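Obg-like ATPase 1 (Schizosaccharomyces pombe, PDB 1NI3) hydrolyses ATP, and GTP less efficiently, with magnesium as cofactor, and negatively regulates the G2/M transition of the cell cycle. Local coordinates at residues A[201-205]-A[206-210]; A[248-251]-A[252-256]; A[350-353]-A[354-358]. All coordinates share one frame; numbering follows the deposited sequence.

Contact 1 of 3, residues A[201-205]-A[206-210]; sequences QPIRK and GDWSN
Ile203 and Trp208 hold the packed part of this turn. The carbonyl oxygen of Ile203 takes two bonds. Trp208 NE1 donates to Ile203 O at 3.0 Å, with an N-H...O angle of 155°. This donor lies in the carbonyl plane, and the oxygen lies close to the plane of the indole. Gly206 N also donates to Ile203 O, at 3.1 Å, but from well above the carbonyl plane. The side chains of Ile203 and Trp208 cross at about a right angle. Ile203 CD1 lies 3.4 Å from Trp208 CZ2, and Ile203 CG1 is 4.0 Å from the same atom. Trp208 has CG beside its own backbone N, chi1 -44°, which turns the indole back over the turn. Gly206 leaves room for this, since a CB here would run into Trp208 NE1. Helices 179-199 and 210-217 pack round the pair, and Tyr195 meets the indole ring.

The other side is looser. The bond to CB of Asp207 points away from residues 201-205, and the residue is exposed. Lys205 CB still touches Gly206 N. Its bent chain bonds Pro258 O and forms a salt bridge with Asp260 through NZ, tethering this side. Ser209 stands at the N-cap of helix 210-217. This is a short 3-10 turn in a loop between two helices, closed by bonds from Gly206 N and the Trp208 indole.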
ATOM      1  N   GLN A 201      -4.879  -7.739  19.553  1.00 51.81           N
ATOM      2  CA  GLN A 201      -5.084  -6.871  18.384  1.00 53.05           C
ATOM      3  C   GLN A 201      -3.784  -6.611  17.611  1.00 51.23           C
ATOM      4  O   GLN A 201      -2.701  -6.578  18.197  1.00 53.02           O
ATOM      5  CB  GLN A 201      -5.678  -5.524  18.803  1.00 55.03           C
ATOM      6  CG  GLN A 201      -7.174  -5.549  19.027  1.00 62.83           C
ATOM      7  CD  GLN A 201      -7.828  -4.204  18.739  1.00 67.48           C
ATOM      8  OE1 GLN A 201      -7.770  -3.701  17.613  1.00 69.27           O
ATOM      9  NE2 GLN A 201      -8.458  -3.621  19.753  1.00 70.25           N
ATOM     10  N   PRO A 202      -3.880  -6.421  16.284  1.00 48.17           N
ATOM     11  CA  PRO A 202      -2.683  -6.166  15.481  1.00 46.97           C
ATOM     12  C   PRO A 202      -1.862  -5.012  16.031  1.00 47.03           C
ATOM     13  O   PRO A 202      -2.394  -3.958  16.376  1.00 49.59           O
ATOM     14  CB  PRO A 202      -3.244  -5.911  14.083  1.00 44.37           C
ATOM     15  CG  PRO A 202      -4.670  -5.551  14.319  1.00 46.85           C
ATOM     16  CD  PRO A 202      -5.080  -6.451  15.436  1.00 46.45           C
ATOM     17  N   ILE A 203      -0.554  -5.235  16.119  1.00 47.12           N
ATOM     18  CA  ILE A 203       0.386  -4.255  16.662  1.00 47.46           C
ATOM     19  C   ILE A 203       0.251  -2.855  16.041  1.00 48.26           C
ATOM     20  O   ILE A 203       0.476  -1.839  16.713  1.00 44.69           O
ATOM     21  CB  ILE A 203       1.857  -4.757  16.500  1.00 45.68           C
ATOM     22  CG1 ILE A 203       2.706  -4.253  17.660  1.00 46.25           C
ATOM     23  CG2 ILE A 203       2.438  -4.307  15.172  1.00 47.83           C
ATOM     24  CD1 ILE A 203       2.351  -4.897  18.998  1.00 46.44           C
ATOM     25  N   ARG A 204      -0.131  -2.795  14.769  1.00 47.90           N
ATOM     26  CA  ARG A 204      -0.267  -1.510  14.109  1.00 46.64           C
ATOM     27  C   ARG A 204      -1.368  -0.669  14.751  1.00 47.19           C
ATOM     28  O   ARG A 204      -1.506   0.519  14.451  1.00 46.87           O
ATOM     29  CB  ARG A 204      -0.579  -1.709  12.635  1.00 46.32           C
ATOM     30  CG  ARG A 204      -1.946  -2.256  12.336  1.00 45.37           C
ATOM     31  CD  ARG A 204      -2.217  -2.089  10.863  1.00 50.03           C
ATOM     32  NE  ARG A 204      -3.538  -2.565  10.489  1.00 53.95           N
ATOM     33  CZ  ARG A 204      -3.823  -3.835  10.237  1.00 56.27           C
ATOM     34  NH1 ARG A 204      -2.874  -4.761  10.314  1.00 60.18           N
ATOM     35  NH2 ARG A 204      -5.061  -4.182   9.912  1.00 57.92           N
ATOM     36  N   LYS A 205      -2.141  -1.282  15.643  1.00 46.18           N
ATOM     37  CA  LYS A 205      -3.239  -0.586  16.302  1.00 47.14           C
ATOM     38  C   LYS A 205      -2.933  -0.065  17.701  1.00 47.04           C
ATOM     39  O   LYS A 205      -3.712   0.705  18.266  1.00 48.12           O
ATOM     40  CB  LYS A 205      -4.466  -1.497  16.355  1.00 48.45           C
ATOM     41  CG  LYS A 205      -4.915  -2.006  14.995  1.00 52.04           C
ATOM     42  CD  LYS A 205      -5.391  -0.873  14.095  1.00 58.11           C
ATOM     43  CE  LYS A 205      -5.895  -1.394  12.752  1.00 59.69           C
ATOM     44  NZ  LYS A 205      -6.242  -0.285  11.822  1.00 59.68           N
ATOM     45  N   GLY A 206      -1.806  -0.483  18.258  1.00 47.63           N
ATOM     46  CA  GLY A 206      -1.455  -0.034  19.588  1.00 46.20           C
ATOM     47  C   GLY A 206      -1.108   1.434  19.586  1.00 47.56           C
ATOM     48  O   GLY A 206      -1.006   2.061  18.533  1.00 47.84           O
ATOM     49  N   ASP A 207      -0.937   1.983  20.781  1.00 51.14           N
ATOM     50  CA  ASP A 207      -0.578   3.381  20.962  1.00 52.04           C
ATOM     51  C   ASP A 207       0.862   3.359  21.454  1.00 52.51           C
ATOM     52  O   ASP A 207       1.115   3.320  22.657  1.00 54.41           O
ATOM     53  CB  ASP A 207      -1.495   4.024  22.007  1.00 53.36           C
ATOM     54  CG  ASP A 207      -1.119   5.461  22.310  1.00 58.11           C
ATOM     55  OD1 ASP A 207      -0.796   6.208  21.356  1.00 58.08           O
ATOM     56  OD2 ASP A 207      -1.156   5.856  23.499  1.00 61.79           O
ATOM     57  N   TRP A 208       1.804   3.375  20.518  1.00 49.22           N
ATOM     58  CA  TRP A 208       3.211   3.335  20.878  1.00 46.89           C
ATOM     59  C   TRP A 208       3.869   4.688  20.732  1.00 47.86           C
ATOM     60  O   TRP A 208       3.335   5.577  20.072  1.00 48.76           O
ATOM     61  CB  TRP A 208       3.939   2.307  20.015  1.00 44.54           C
ATOM     62  CG  TRP A 208       3.195   1.044  19.880  1.00 44.21           C
ATOM     63  CD1 TRP A 208       2.345   0.701  18.866  1.00 45.19           C
ATOM     64  CD2 TRP A 208       3.168  -0.041  20.812  1.00 43.98           C
ATOM     65  NE1 TRP A 208       1.788  -0.533  19.108  1.00 46.23           N
ATOM     66  CE2 TRP A 208       2.273  -1.009  20.300  1.00 44.75           C
ATOM     67  CE3 TRP A 208       3.808  -0.293  22.030  1.00 42.99           C
ATOM     68  CZ2 TRP A 208       2.001  -2.205  20.971  1.00 44.51           C
ATOM     69  CZ3 TRP A 208       3.537  -1.480  22.689  1.00 44.16           C
ATOM     70  CH2 TRP A 208       2.644  -2.418  22.161  1.00 44.77           C
ATOM     71  N   SER A 209       5.034   4.828  21.352  1.00 47.50           N
ATOM     72  CA  SER A 209       5.800   6.061  21.290  1.00 50.24           C
ATOM     73  C   SER A 209       6.773   5.935  20.120  1.00 53.22           C
ATOM     74  O   SER A 209       6.958   4.842  19.575  1.00 54.68           O
ATOM     75  CB  SER A 209       6.597   6.249  22.570  1.00 49.05           C
ATOM     76  OG  SER A 209       7.586   5.253  22.675  1.00 46.21           O
ATOM     77  N   ASN A 210       7.410   7.038  19.736  1.00 54.15           N
ATOM     78  CA  ASN A 210       8.351   6.998  18.627  1.00 54.18           C
ATOM     79  C   ASN A 210       9.431   5.936  18.847  1.00 55.80           C
ATOM     80  O   ASN A 210       9.779   5.191  17.925  1.00 56.04           O
ATOM     81  CB  ASN A 210       8.969   8.384  18.411  1.00 51.54           C
ATOM     82  CG  ASN A 210       7.998   9.351  17.758  1.00 49.45           C
ATOM     83  OD1 ASN A 210       8.370  10.451  17.337  1.00 48.12           O
ATOM     84  ND2 ASN A 210       6.741   8.939  17.669  1.00 50.21           N
TER

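Contact 2 of 3, residues A[248-251]-A[252-256]; sequences KIKK and WIDEN
Ile249 and Ile253 stand one turn apart on the buried side of the helix and point into the protein. Their closest side-chain atoms, Ile249 CG2 and Ile253 CD1, are 4.5 Å apart, so they touch only lightly. Ile253 CG1 also rests 3.5 Å from Ile249 O.

Lys250 and Asp254 cross at a slant on the exposed side. Their charged ends do not meet: Lys250 NZ is 4.8 Å from Asp254 OD2. The opposite charges probably still attract. Lys251 and Glu255 make a similar slanting pair. Lys251 runs out extended beyond CG. Lys251 NZ stays beyond salt-bridge distance of Glu255 OE2, whose position is itself uncertain.

Trp252 faces a different way. Its CG lies anti to the backbone N, chi1 -173°, and the indole swings away from residues 248-251. Asn256 folds back over it. Asn256 ND2 sits 3.0 Å above the ring plane, over the five-membered ring of the Trp252 indole, and donates to Trp252 O at 2.8 Å. Glu255 N reaches the same oxygen from the opposite face of the carbonyl plane. Two donors thus grip the carbonyl where the helix ends.

The backbone bonds are regular at first. Trp252 N to Lys248 O is almost straight, at 178°. The last i to i+4 bond across the two segments, Glu255 N to Lys251 O, is weak, and Glu255 is the first residue to leave helical angles.

Helix 246-254 lies between parallel strands 227-232 and 262-265 along the chain, as in a beta-alpha-beta crossover of the G domain. Ile249 reaches Val231 and Ile253 reaches Tyr229 on the first strand. Ile253 and Lys250 touch Leu262 on the second. Trp252 packs on Ile141, Leu144 and Val148 of helix 140-168.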
ATOM      1  N   LYS A 248     -22.634  -6.962   7.702  1.00 62.22           N
ATOM      2  CA  LYS A 248     -22.000  -7.774   8.723  1.00 63.46           C
ATOM      3  C   LYS A 248     -20.496  -7.529   8.728  1.00 63.40           C
ATOM      4  O   LYS A 248     -19.932  -7.115   9.737  1.00 61.74           O
ATOM      5  CB  LYS A 248     -22.305  -9.250   8.458  1.00 68.01           C
ATOM      6  CG  LYS A 248     -23.741  -9.483   7.957  1.00 73.37           C
ATOM      7  CD  LYS A 248     -24.219 -10.927   8.165  1.00 77.25           C
ATOM      8  CE  LYS A 248     -24.392 -11.253   9.650  1.00 77.85           C
ATOM      9  NZ  LYS A 248     -24.786 -12.669   9.899  1.00 76.64           N
ATOM     10  N   ILE A 249     -19.863  -7.774   7.584  1.00 65.97           N
ATOM     11  CA  ILE A 249     -18.419  -7.580   7.414  1.00 67.44           C
ATOM     12  C   ILE A 249     -17.968  -6.216   7.938  1.00 68.79           C
ATOM     13  O   ILE A 249     -16.957  -6.098   8.639  1.00 68.39           O
ATOM     14  CB  ILE A 249     -18.010  -7.678   5.925  1.00 65.58           C
ATOM     15  CG1 ILE A 249     -18.187  -9.112   5.423  1.00 61.11           C
ATOM     16  CG2 ILE A 249     -16.570  -7.217   5.742  1.00 63.72           C
ATOM     17  CD1 ILE A 249     -17.891  -9.273   3.964  1.00 57.83           C
ATOM     18  N   LYS A 250     -18.726  -5.186   7.580  1.00 70.01           N
ATOM     19  CA  LYS A 250     -18.418  -3.828   8.002  1.00 72.06           C
ATOM     20  C   LYS A 250     -18.226  -3.740   9.513  1.00 71.07           C
ATOM     21  O   LYS A 250     -17.148  -3.389   9.995  1.00 67.65           O
ATOM     22  CB  LYS A 250     -19.531  -2.872   7.547  1.00 73.22           C
ATOM     23  CG  LYS A 250     -19.237  -1.408   7.834  1.00 75.78           C
ATOM     24  CD  LYS A 250     -20.196  -0.474   7.107  1.00 77.20           C
ATOM     25  CE  LYS A 250     -19.996   0.971   7.559  1.00 77.88           C
ATOM     26  NZ  LYS A 250     -18.579   1.417   7.400  1.00 79.50           N
ATOM     27  N   LYS A 251     -19.272  -4.085  10.256  1.00 73.09           N
ATOM     28  CA  LYS A 251     -19.219  -4.029  11.714  1.00 74.84           C
ATOM     29  C   LYS A 251     -18.055  -4.807  12.299  1.00 72.27           C
ATOM     30  O   LYS A 251     -17.321  -4.302  13.147  1.00 71.08           O
ATOM     31  CB  LYS A 251     -20.532  -4.533  12.330  1.00 78.02           C
ATOM     32  CG  LYS A 251     -20.738  -4.007  13.743  1.00 82.92           C
ATOM     33  CD  LYS A 251     -22.179  -4.104  14.214  1.00 85.38           C
ATOM     34  CE  LYS A 251     -22.390  -3.216  15.435  1.00 86.75           C
ATOM     35  NZ  LYS A 251     -23.814  -3.144  15.875  1.00 87.55           N
ATOM     36  N   TRP A 252     -17.891  -6.040  11.846  1.00 71.09           N
ATOM     37  CA  TRP A 252     -16.801  -6.869  12.322  1.00 70.92           C
ATOM     38  C   TRP A 252     -15.522  -6.071  12.303  1.00 71.37           C
ATOM     39  O   TRP A 252     -14.759  -6.074  13.271  1.00 72.36           O
ATOM     40  CB  TRP A 252     -16.599  -8.073  11.424  1.00 71.11           C
ATOM     41  CG  TRP A 252     -15.599  -9.022  11.972  1.00 71.28           C
ATOM     42  CD1 TRP A 252     -15.860 -10.112  12.737  1.00 73.52           C
ATOM     43  CD2 TRP A 252     -14.168  -8.970  11.823  1.00 69.91           C
ATOM     44  NE1 TRP A 252     -14.689 -10.754  13.077  1.00 73.55           N
ATOM     45  CE2 TRP A 252     -13.635 -10.072  12.528  1.00 70.54           C
ATOM     46  CE3 TRP A 252     -13.286  -8.101  11.164  1.00 68.58           C
ATOM     47  CZ2 TRP A 252     -12.266 -10.333  12.592  1.00 69.05           C
ATOM     48  CZ3 TRP A 252     -11.919  -8.362  11.230  1.00 68.09           C
ATOM     49  CH2 TRP A 252     -11.426  -9.470  11.939  1.00 67.32           C
ATOM     50  N   ILE A 253     -15.280  -5.403  11.181  1.00 71.53           N
ATOM     51  CA  ILE A 253     -14.068  -4.608  11.030  1.00 71.38           C
ATOM     52  C   ILE A 253     -13.921  -3.592  12.149  1.00 72.16           C
ATOM     53  O   ILE A 253     -12.846  -3.455  12.736  1.00 72.90           O
ATOM     54  CB  ILE A 253     -14.049  -3.859   9.688  1.00 69.33           C
ATOM     55  CG1 ILE A 253     -13.706  -4.832   8.549  1.00 66.68           C
ATOM     56  CG2 ILE A 253     -13.041  -2.720   9.748  1.00 69.60           C
ATOM     57  CD1 ILE A 253     -13.606  -4.189   7.185  1.00 59.60           C
ATOM     58  N   ASP A 254     -15.013  -2.889  12.436  1.00 72.12           N
ATOM     59  CA  ASP A 254     -15.045  -1.868  13.480  1.00 72.40           C
ATOM     60  C   ASP A 254     -14.801  -2.450  14.867  1.00 73.71           C
ATOM     61  O   ASP A 254     -14.483  -1.724  15.806  1.00 74.84           O
ATOM     62  CB  ASP A 254     -16.400  -1.158  13.470  1.00 71.24           C
ATOM     63  CG  ASP A 254     -16.713  -0.520  12.136  1.00 70.87           C
ATOM     64  OD1 ASP A 254     -15.970   0.398  11.722  1.00 70.36           O
ATOM     65  OD2 ASP A 254     -17.704  -0.934  11.498  1.00 69.40           O
ATOM     66  N   GLU A 255     -14.946  -3.760  14.998  1.00 73.92           N
ATOM     67  CA  GLU A 255     -14.751  -4.392  16.287  1.00 74.62           C
ATOM     68  C   GLU A 255     -13.593  -5.379  16.295  1.00 74.02           C
ATOM     69  O   GLU A 255     -13.582  -6.308  17.099  1.00 76.67           O
ATOM     70  CB  GLU A 255     -16.044  -5.105  16.700  1.00 78.37           C
ATOM     71  CG  GLU A 255     -17.233  -4.183  16.948  1.00 79.50           C
ATOM     72  CD  GLU A 255     -18.560  -4.929  16.975  1.00 82.23           C
ATOM     73  OE1 GLU A 255     -18.647  -5.976  17.655  1.00 84.44           O
ATOM     74  OE2 GLU A 255     -19.523  -4.462  16.325  1.00 80.36           O
ATOM     75  N   ASN A 256     -12.620  -5.195  15.411  1.00 70.84           N
ATOM     76  CA  ASN A 256     -11.501  -6.129  15.364  1.00 70.30           C
ATOM     77  C   ASN A 256     -10.282  -5.533  14.688  1.00 69.68           C
ATOM     78  O   ASN A 256      -9.138  -5.881  14.994  1.00 69.60           O
ATOM     79  CB  ASN A 256     -11.912  -7.385  14.607  1.00 71.91           C
ATOM     80  CG  ASN A 256     -12.921  -8.218  15.369  1.00 72.37           C
ATOM     81  OD1 ASN A 256     -12.583  -8.852  16.368  1.00 74.39           O
ATOM     82  ND2 ASN A 256     -14.173  -8.198  14.919  1.00 69.73           N
TER

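Contact 3 of 3, residues A[350-353]-A[354-358]; sequences MHYQ and DLFDY
Tyr352 and Phe356, one turn apart, form the aromatic part of the contact. Their planes are nearly parallel, 14° apart, but the rings are slid so far that they barely overlap. The closer approach is a CH-pi contact. Phe356 CB sits over one face of the Tyr352 ring, 4.2 Å from its centroid and offset toward the rim. Beyond the two segments, Lys359 makes a cation-pi contact with Phe356.

The apolar part lies on the buried side. The selenium of Met350, a selenomethionine, is 3.6 Å from Leu355 CD1. The two side chains cross at a slant. With chi1 at -176° the Met350 chain extends and brings SE to Leu355 CD1, bending only at chi3. The helix follows strand 346-350 in the TGS domain. It packs on helix 68-77 of the G domain through Tyr352 and Leu355, with Trp72 of that helix edge-to-face against Phe356.

The backbone bonds mark the start of the helix. His351 is the N-cap residue. Its carbonyl O accepts a bond from Leu355 N at 3.1 Å and a weak one from Asp354 N. Phe356 N follows, bonded to Tyr352 O at 2.7 Å.

Among the polar side chains, Asp354 lies alongside His351, pointing the same way. The carboxylate and imidazole planes are 15° apart, and Asp354 OD2 is 3.5 Å from His351 CB. Asp354 OD1 has a weak, long ion pair with Lys369. Replacing Asp354 with an alanine would probably leave Lys369 without this distant charge partner and uncover the flank of His351. A carboxylate in the first turn probably interacts favourably with the helix dipole. The chemistry is thus divided: apolar and aromatic groups bind the helix to its neighbours, while one carboxylate, that of Asp354, sits in its first turn.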
HETATM    1  N   MSE A 350       8.332  24.354  -7.834  1.00 58.90           N
HETATM    2  CA  MSE A 350       7.233  25.125  -8.376  1.00 60.90           C
HETATM    3  C   MSE A 350       5.947  24.387  -7.975  1.00 60.67           C
HETATM    4  O   MSE A 350       5.474  23.504  -8.685  1.00 61.22           O
HETATM    5  CB  MSE A 350       7.438  25.216  -9.895  1.00 62.58           C
HETATM    6  CG  MSE A 350       6.452  26.068 -10.666  1.00 68.86           C
HETATM    7 SE   MSE A 350       6.997  26.397 -12.528  1.00 78.33          SE
HETATM    8  CE  MSE A 350       8.006  24.785 -12.918  1.00 74.90           C
ATOM      9  N   HIS A 351       5.415  24.744  -6.805  1.00 58.81           N
ATOM     10  CA  HIS A 351       4.205  24.125  -6.263  1.00 58.79           C
ATOM     11  C   HIS A 351       3.137  23.968  -7.320  1.00 57.35           C
ATOM     12  O   HIS A 351       2.821  24.910  -8.040  1.00 57.59           O
ATOM     13  CB  HIS A 351       3.645  24.939  -5.089  1.00 60.67           C
ATOM     14  CG  HIS A 351       4.551  24.983  -3.903  1.00 64.88           C
ATOM     15  ND1 HIS A 351       5.754  24.318  -3.856  1.00 67.23           N
ATOM     16  CD2 HIS A 351       4.427  25.615  -2.702  1.00 65.63           C
ATOM     17  CE1 HIS A 351       6.335  24.531  -2.688  1.00 64.85           C
ATOM     18  NE2 HIS A 351       5.545  25.317  -1.973  1.00 65.52           N
ATOM     19  N   TYR A 352       2.569  22.770  -7.397  1.00 55.71           N
ATOM     20  CA  TYR A 352       1.545  22.475  -8.385  1.00 53.19           C
ATOM     21  C   TYR A 352       0.492  23.578  -8.475  1.00 53.34           C
ATOM     22  O   TYR A 352       0.130  24.010  -9.577  1.00 52.66           O
ATOM     23  CB  TYR A 352       0.865  21.152  -8.056  1.00 48.38           C
ATOM     24  CG  TYR A 352      -0.257  20.832  -9.001  1.00 45.35           C
ATOM     25  CD1 TYR A 352      -0.005  20.463 -10.327  1.00 43.67           C
ATOM     26  CD2 TYR A 352      -1.581  20.942  -8.586  1.00 43.75           C
ATOM     27  CE1 TYR A 352      -1.057  20.213 -11.218  1.00 41.30           C
ATOM     28  CE2 TYR A 352      -2.630  20.698  -9.464  1.00 45.02           C
ATOM     29  CZ  TYR A 352      -2.361  20.334 -10.781  1.00 42.13           C
ATOM     30  OH  TYR A 352      -3.410  20.114 -11.648  1.00 43.32           O
ATOM     31  N   GLN A 353       0.021  24.048  -7.324  1.00 51.48           N
ATOM     32  CA  GLN A 353      -1.002  25.086  -7.310  1.00 51.30           C
ATOM     33  C   GLN A 353      -0.600  26.352  -8.066  1.00 51.92           C
ATOM     34  O   GLN A 353      -1.409  26.937  -8.786  1.00 49.98           O
ATOM     35  CB  GLN A 353      -1.366  25.444  -5.869  1.00 49.88           C
ATOM     36  CG  GLN A 353      -2.671  26.209  -5.761  1.00 47.08           C
ATOM     37  CD  GLN A 353      -3.784  25.524  -6.526  1.00 47.42           C
ATOM     38  OE1 GLN A 353      -3.963  25.761  -7.720  1.00 47.84           O
ATOM     39  NE2 GLN A 353      -4.529  24.656  -5.847  1.00 47.31           N
ATOM     40  N   ASP A 354       0.649  26.774  -7.905  1.00 51.58           N
ATOM     41  CA  ASP A 354       1.107  27.970  -8.587  1.00 52.90           C
ATOM     42  C   ASP A 354       1.159  27.707 -10.086  1.00 55.05           C
ATOM     43  O   ASP A 354       0.569  28.452 -10.875  1.00 57.43           O
ATOM     44  CB  ASP A 354       2.482  28.387  -8.077  1.00 52.68           C
ATOM     45  CG  ASP A 354       2.488  28.638  -6.592  1.00 55.78           C
ATOM     46  OD1 ASP A 354       1.447  29.130  -6.079  1.00 53.26           O
ATOM     47  OD2 ASP A 354       3.525  28.349  -5.940  1.00 55.68           O
ATOM     48  N   LEU A 355       1.856  26.645 -10.482  1.00 55.47           N
ATOM     49  CA  LEU A 355       1.961  26.308 -11.887  1.00 53.23           C
ATOM     50  C   LEU A 355       0.579  26.134 -12.486  1.00 53.19           C
ATOM     51  O   LEU A 355       0.332  26.572 -13.603  1.00 51.97           O
ATOM     52  CB  LEU A 355       2.767  25.022 -12.073  1.00 54.21           C
ATOM     53  CG  LEU A 355       3.045  24.668 -13.540  1.00 55.77           C
ATOM     54  CD1 LEU A 355       3.908  25.741 -14.171  1.00 54.69           C
ATOM     55  CD2 LEU A 355       3.748  23.328 -13.629  1.00 57.15           C
ATOM     56  N   PHE A 356      -0.326  25.502 -11.744  1.00 54.12           N
ATOM     57  CA  PHE A 356      -1.674  25.283 -12.257  1.00 56.47           C
ATOM     58  C   PHE A 356      -2.437  26.584 -12.408  1.00 58.95           C
ATOM     59  O   PHE A 356      -3.352  26.692 -13.232  1.00 58.84           O
ATOM     60  CB  PHE A 356      -2.477  24.370 -11.339  1.00 54.92           C
ATOM     61  CG  PHE A 356      -3.933  24.307 -11.690  1.00 54.09           C
ATOM     62  CD1 PHE A 356      -4.350  23.723 -12.881  1.00 53.57           C
ATOM     63  CD2 PHE A 356      -4.885  24.879 -10.857  1.00 55.36           C
ATOM     64  CE1 PHE A 356      -5.705  23.712 -13.243  1.00 54.44           C
ATOM     65  CE2 PHE A 356      -6.239  24.873 -11.208  1.00 56.47           C
ATOM     66  CZ  PHE A 356      -6.648  24.292 -12.400  1.00 54.12           C
ATOM     67  N   ASP A 357      -2.072  27.573 -11.600  1.00 61.99           N
ATOM     68  CA  ASP A 357      -2.744  28.869 -11.662  1.00 64.93           C
ATOM     69  C   ASP A 357      -2.167  29.795 -12.731  1.00 66.39           C
ATOM     70  O   ASP A 357      -2.841  30.725 -13.174  1.00 68.19           O
ATOM     71  CB  ASP A 357      -2.700  29.557 -10.292  1.00 63.20           C
ATOM     72  CG  ASP A 357      -3.542  28.836  -9.256  1.00 63.62           C
ATOM     73  OD1 ASP A 357      -4.697  28.459  -9.568  1.00 61.97           O
ATOM     74  OD2 ASP A 357      -3.060  28.655  -8.119  1.00 65.45           O
ATOM     75  N   TYR A 358      -0.933  29.536 -13.154  1.00 66.36           N
ATOM     76  CA  TYR A 358      -0.298  30.381 -14.152  1.00 66.59           C
ATOM     77  C   TYR A 358      -0.146  29.740 -15.514  1.00 65.23           C
ATOM     78  O   TYR A 358       0.221  30.406 -16.484  1.00 66.87           O
ATOM     79  CB  TYR A 358       1.056  30.832 -13.657  1.00 71.07           C
ATOM     80  CG  TYR A 358       0.943  31.834 -12.547  1.00 75.66           C
ATOM     81  CD1 TYR A 358       0.413  31.477 -11.310  1.00 74.75           C
ATOM     82  CD2 TYR A 358       1.369  33.151 -12.732  1.00 77.56           C
ATOM     83  CE1 TYR A 358       0.310  32.410 -10.283  1.00 75.75           C
ATOM     84  CE2 TYR A 358       1.272  34.088 -11.717  1.00 77.72           C
ATOM     85  CZ  TYR A 358       0.746  33.712 -10.497  1.00 76.82           C
ATOM     86  OH  TYR A 358       0.672  34.650  -9.497  1.00 74.85           O
TER

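How the contacts relate
Contact 1 comes first along the chain. It closes a short turn in the loop joining helix 179-199 to helix 210-217. Contact 2 runs along helix 246-254 and past its end. Contact 3 runs from the end of strand 346-350 through helix 352-358. The three lie in series, and none nests within or crosses another. Contacts 1 and 2 both lie in the OBG-type G domain and touch directly. Gln201 OE1 is 3.7 Å from Asn256 O, so the loop packs against a residue just beyond helix 246-254; the two oxygens are in packing contact, not bonded. Contact 3 lies in the TGS domain. Its nearest atoms are about 25 Å from contact 1 and about 30 Å from contact 2.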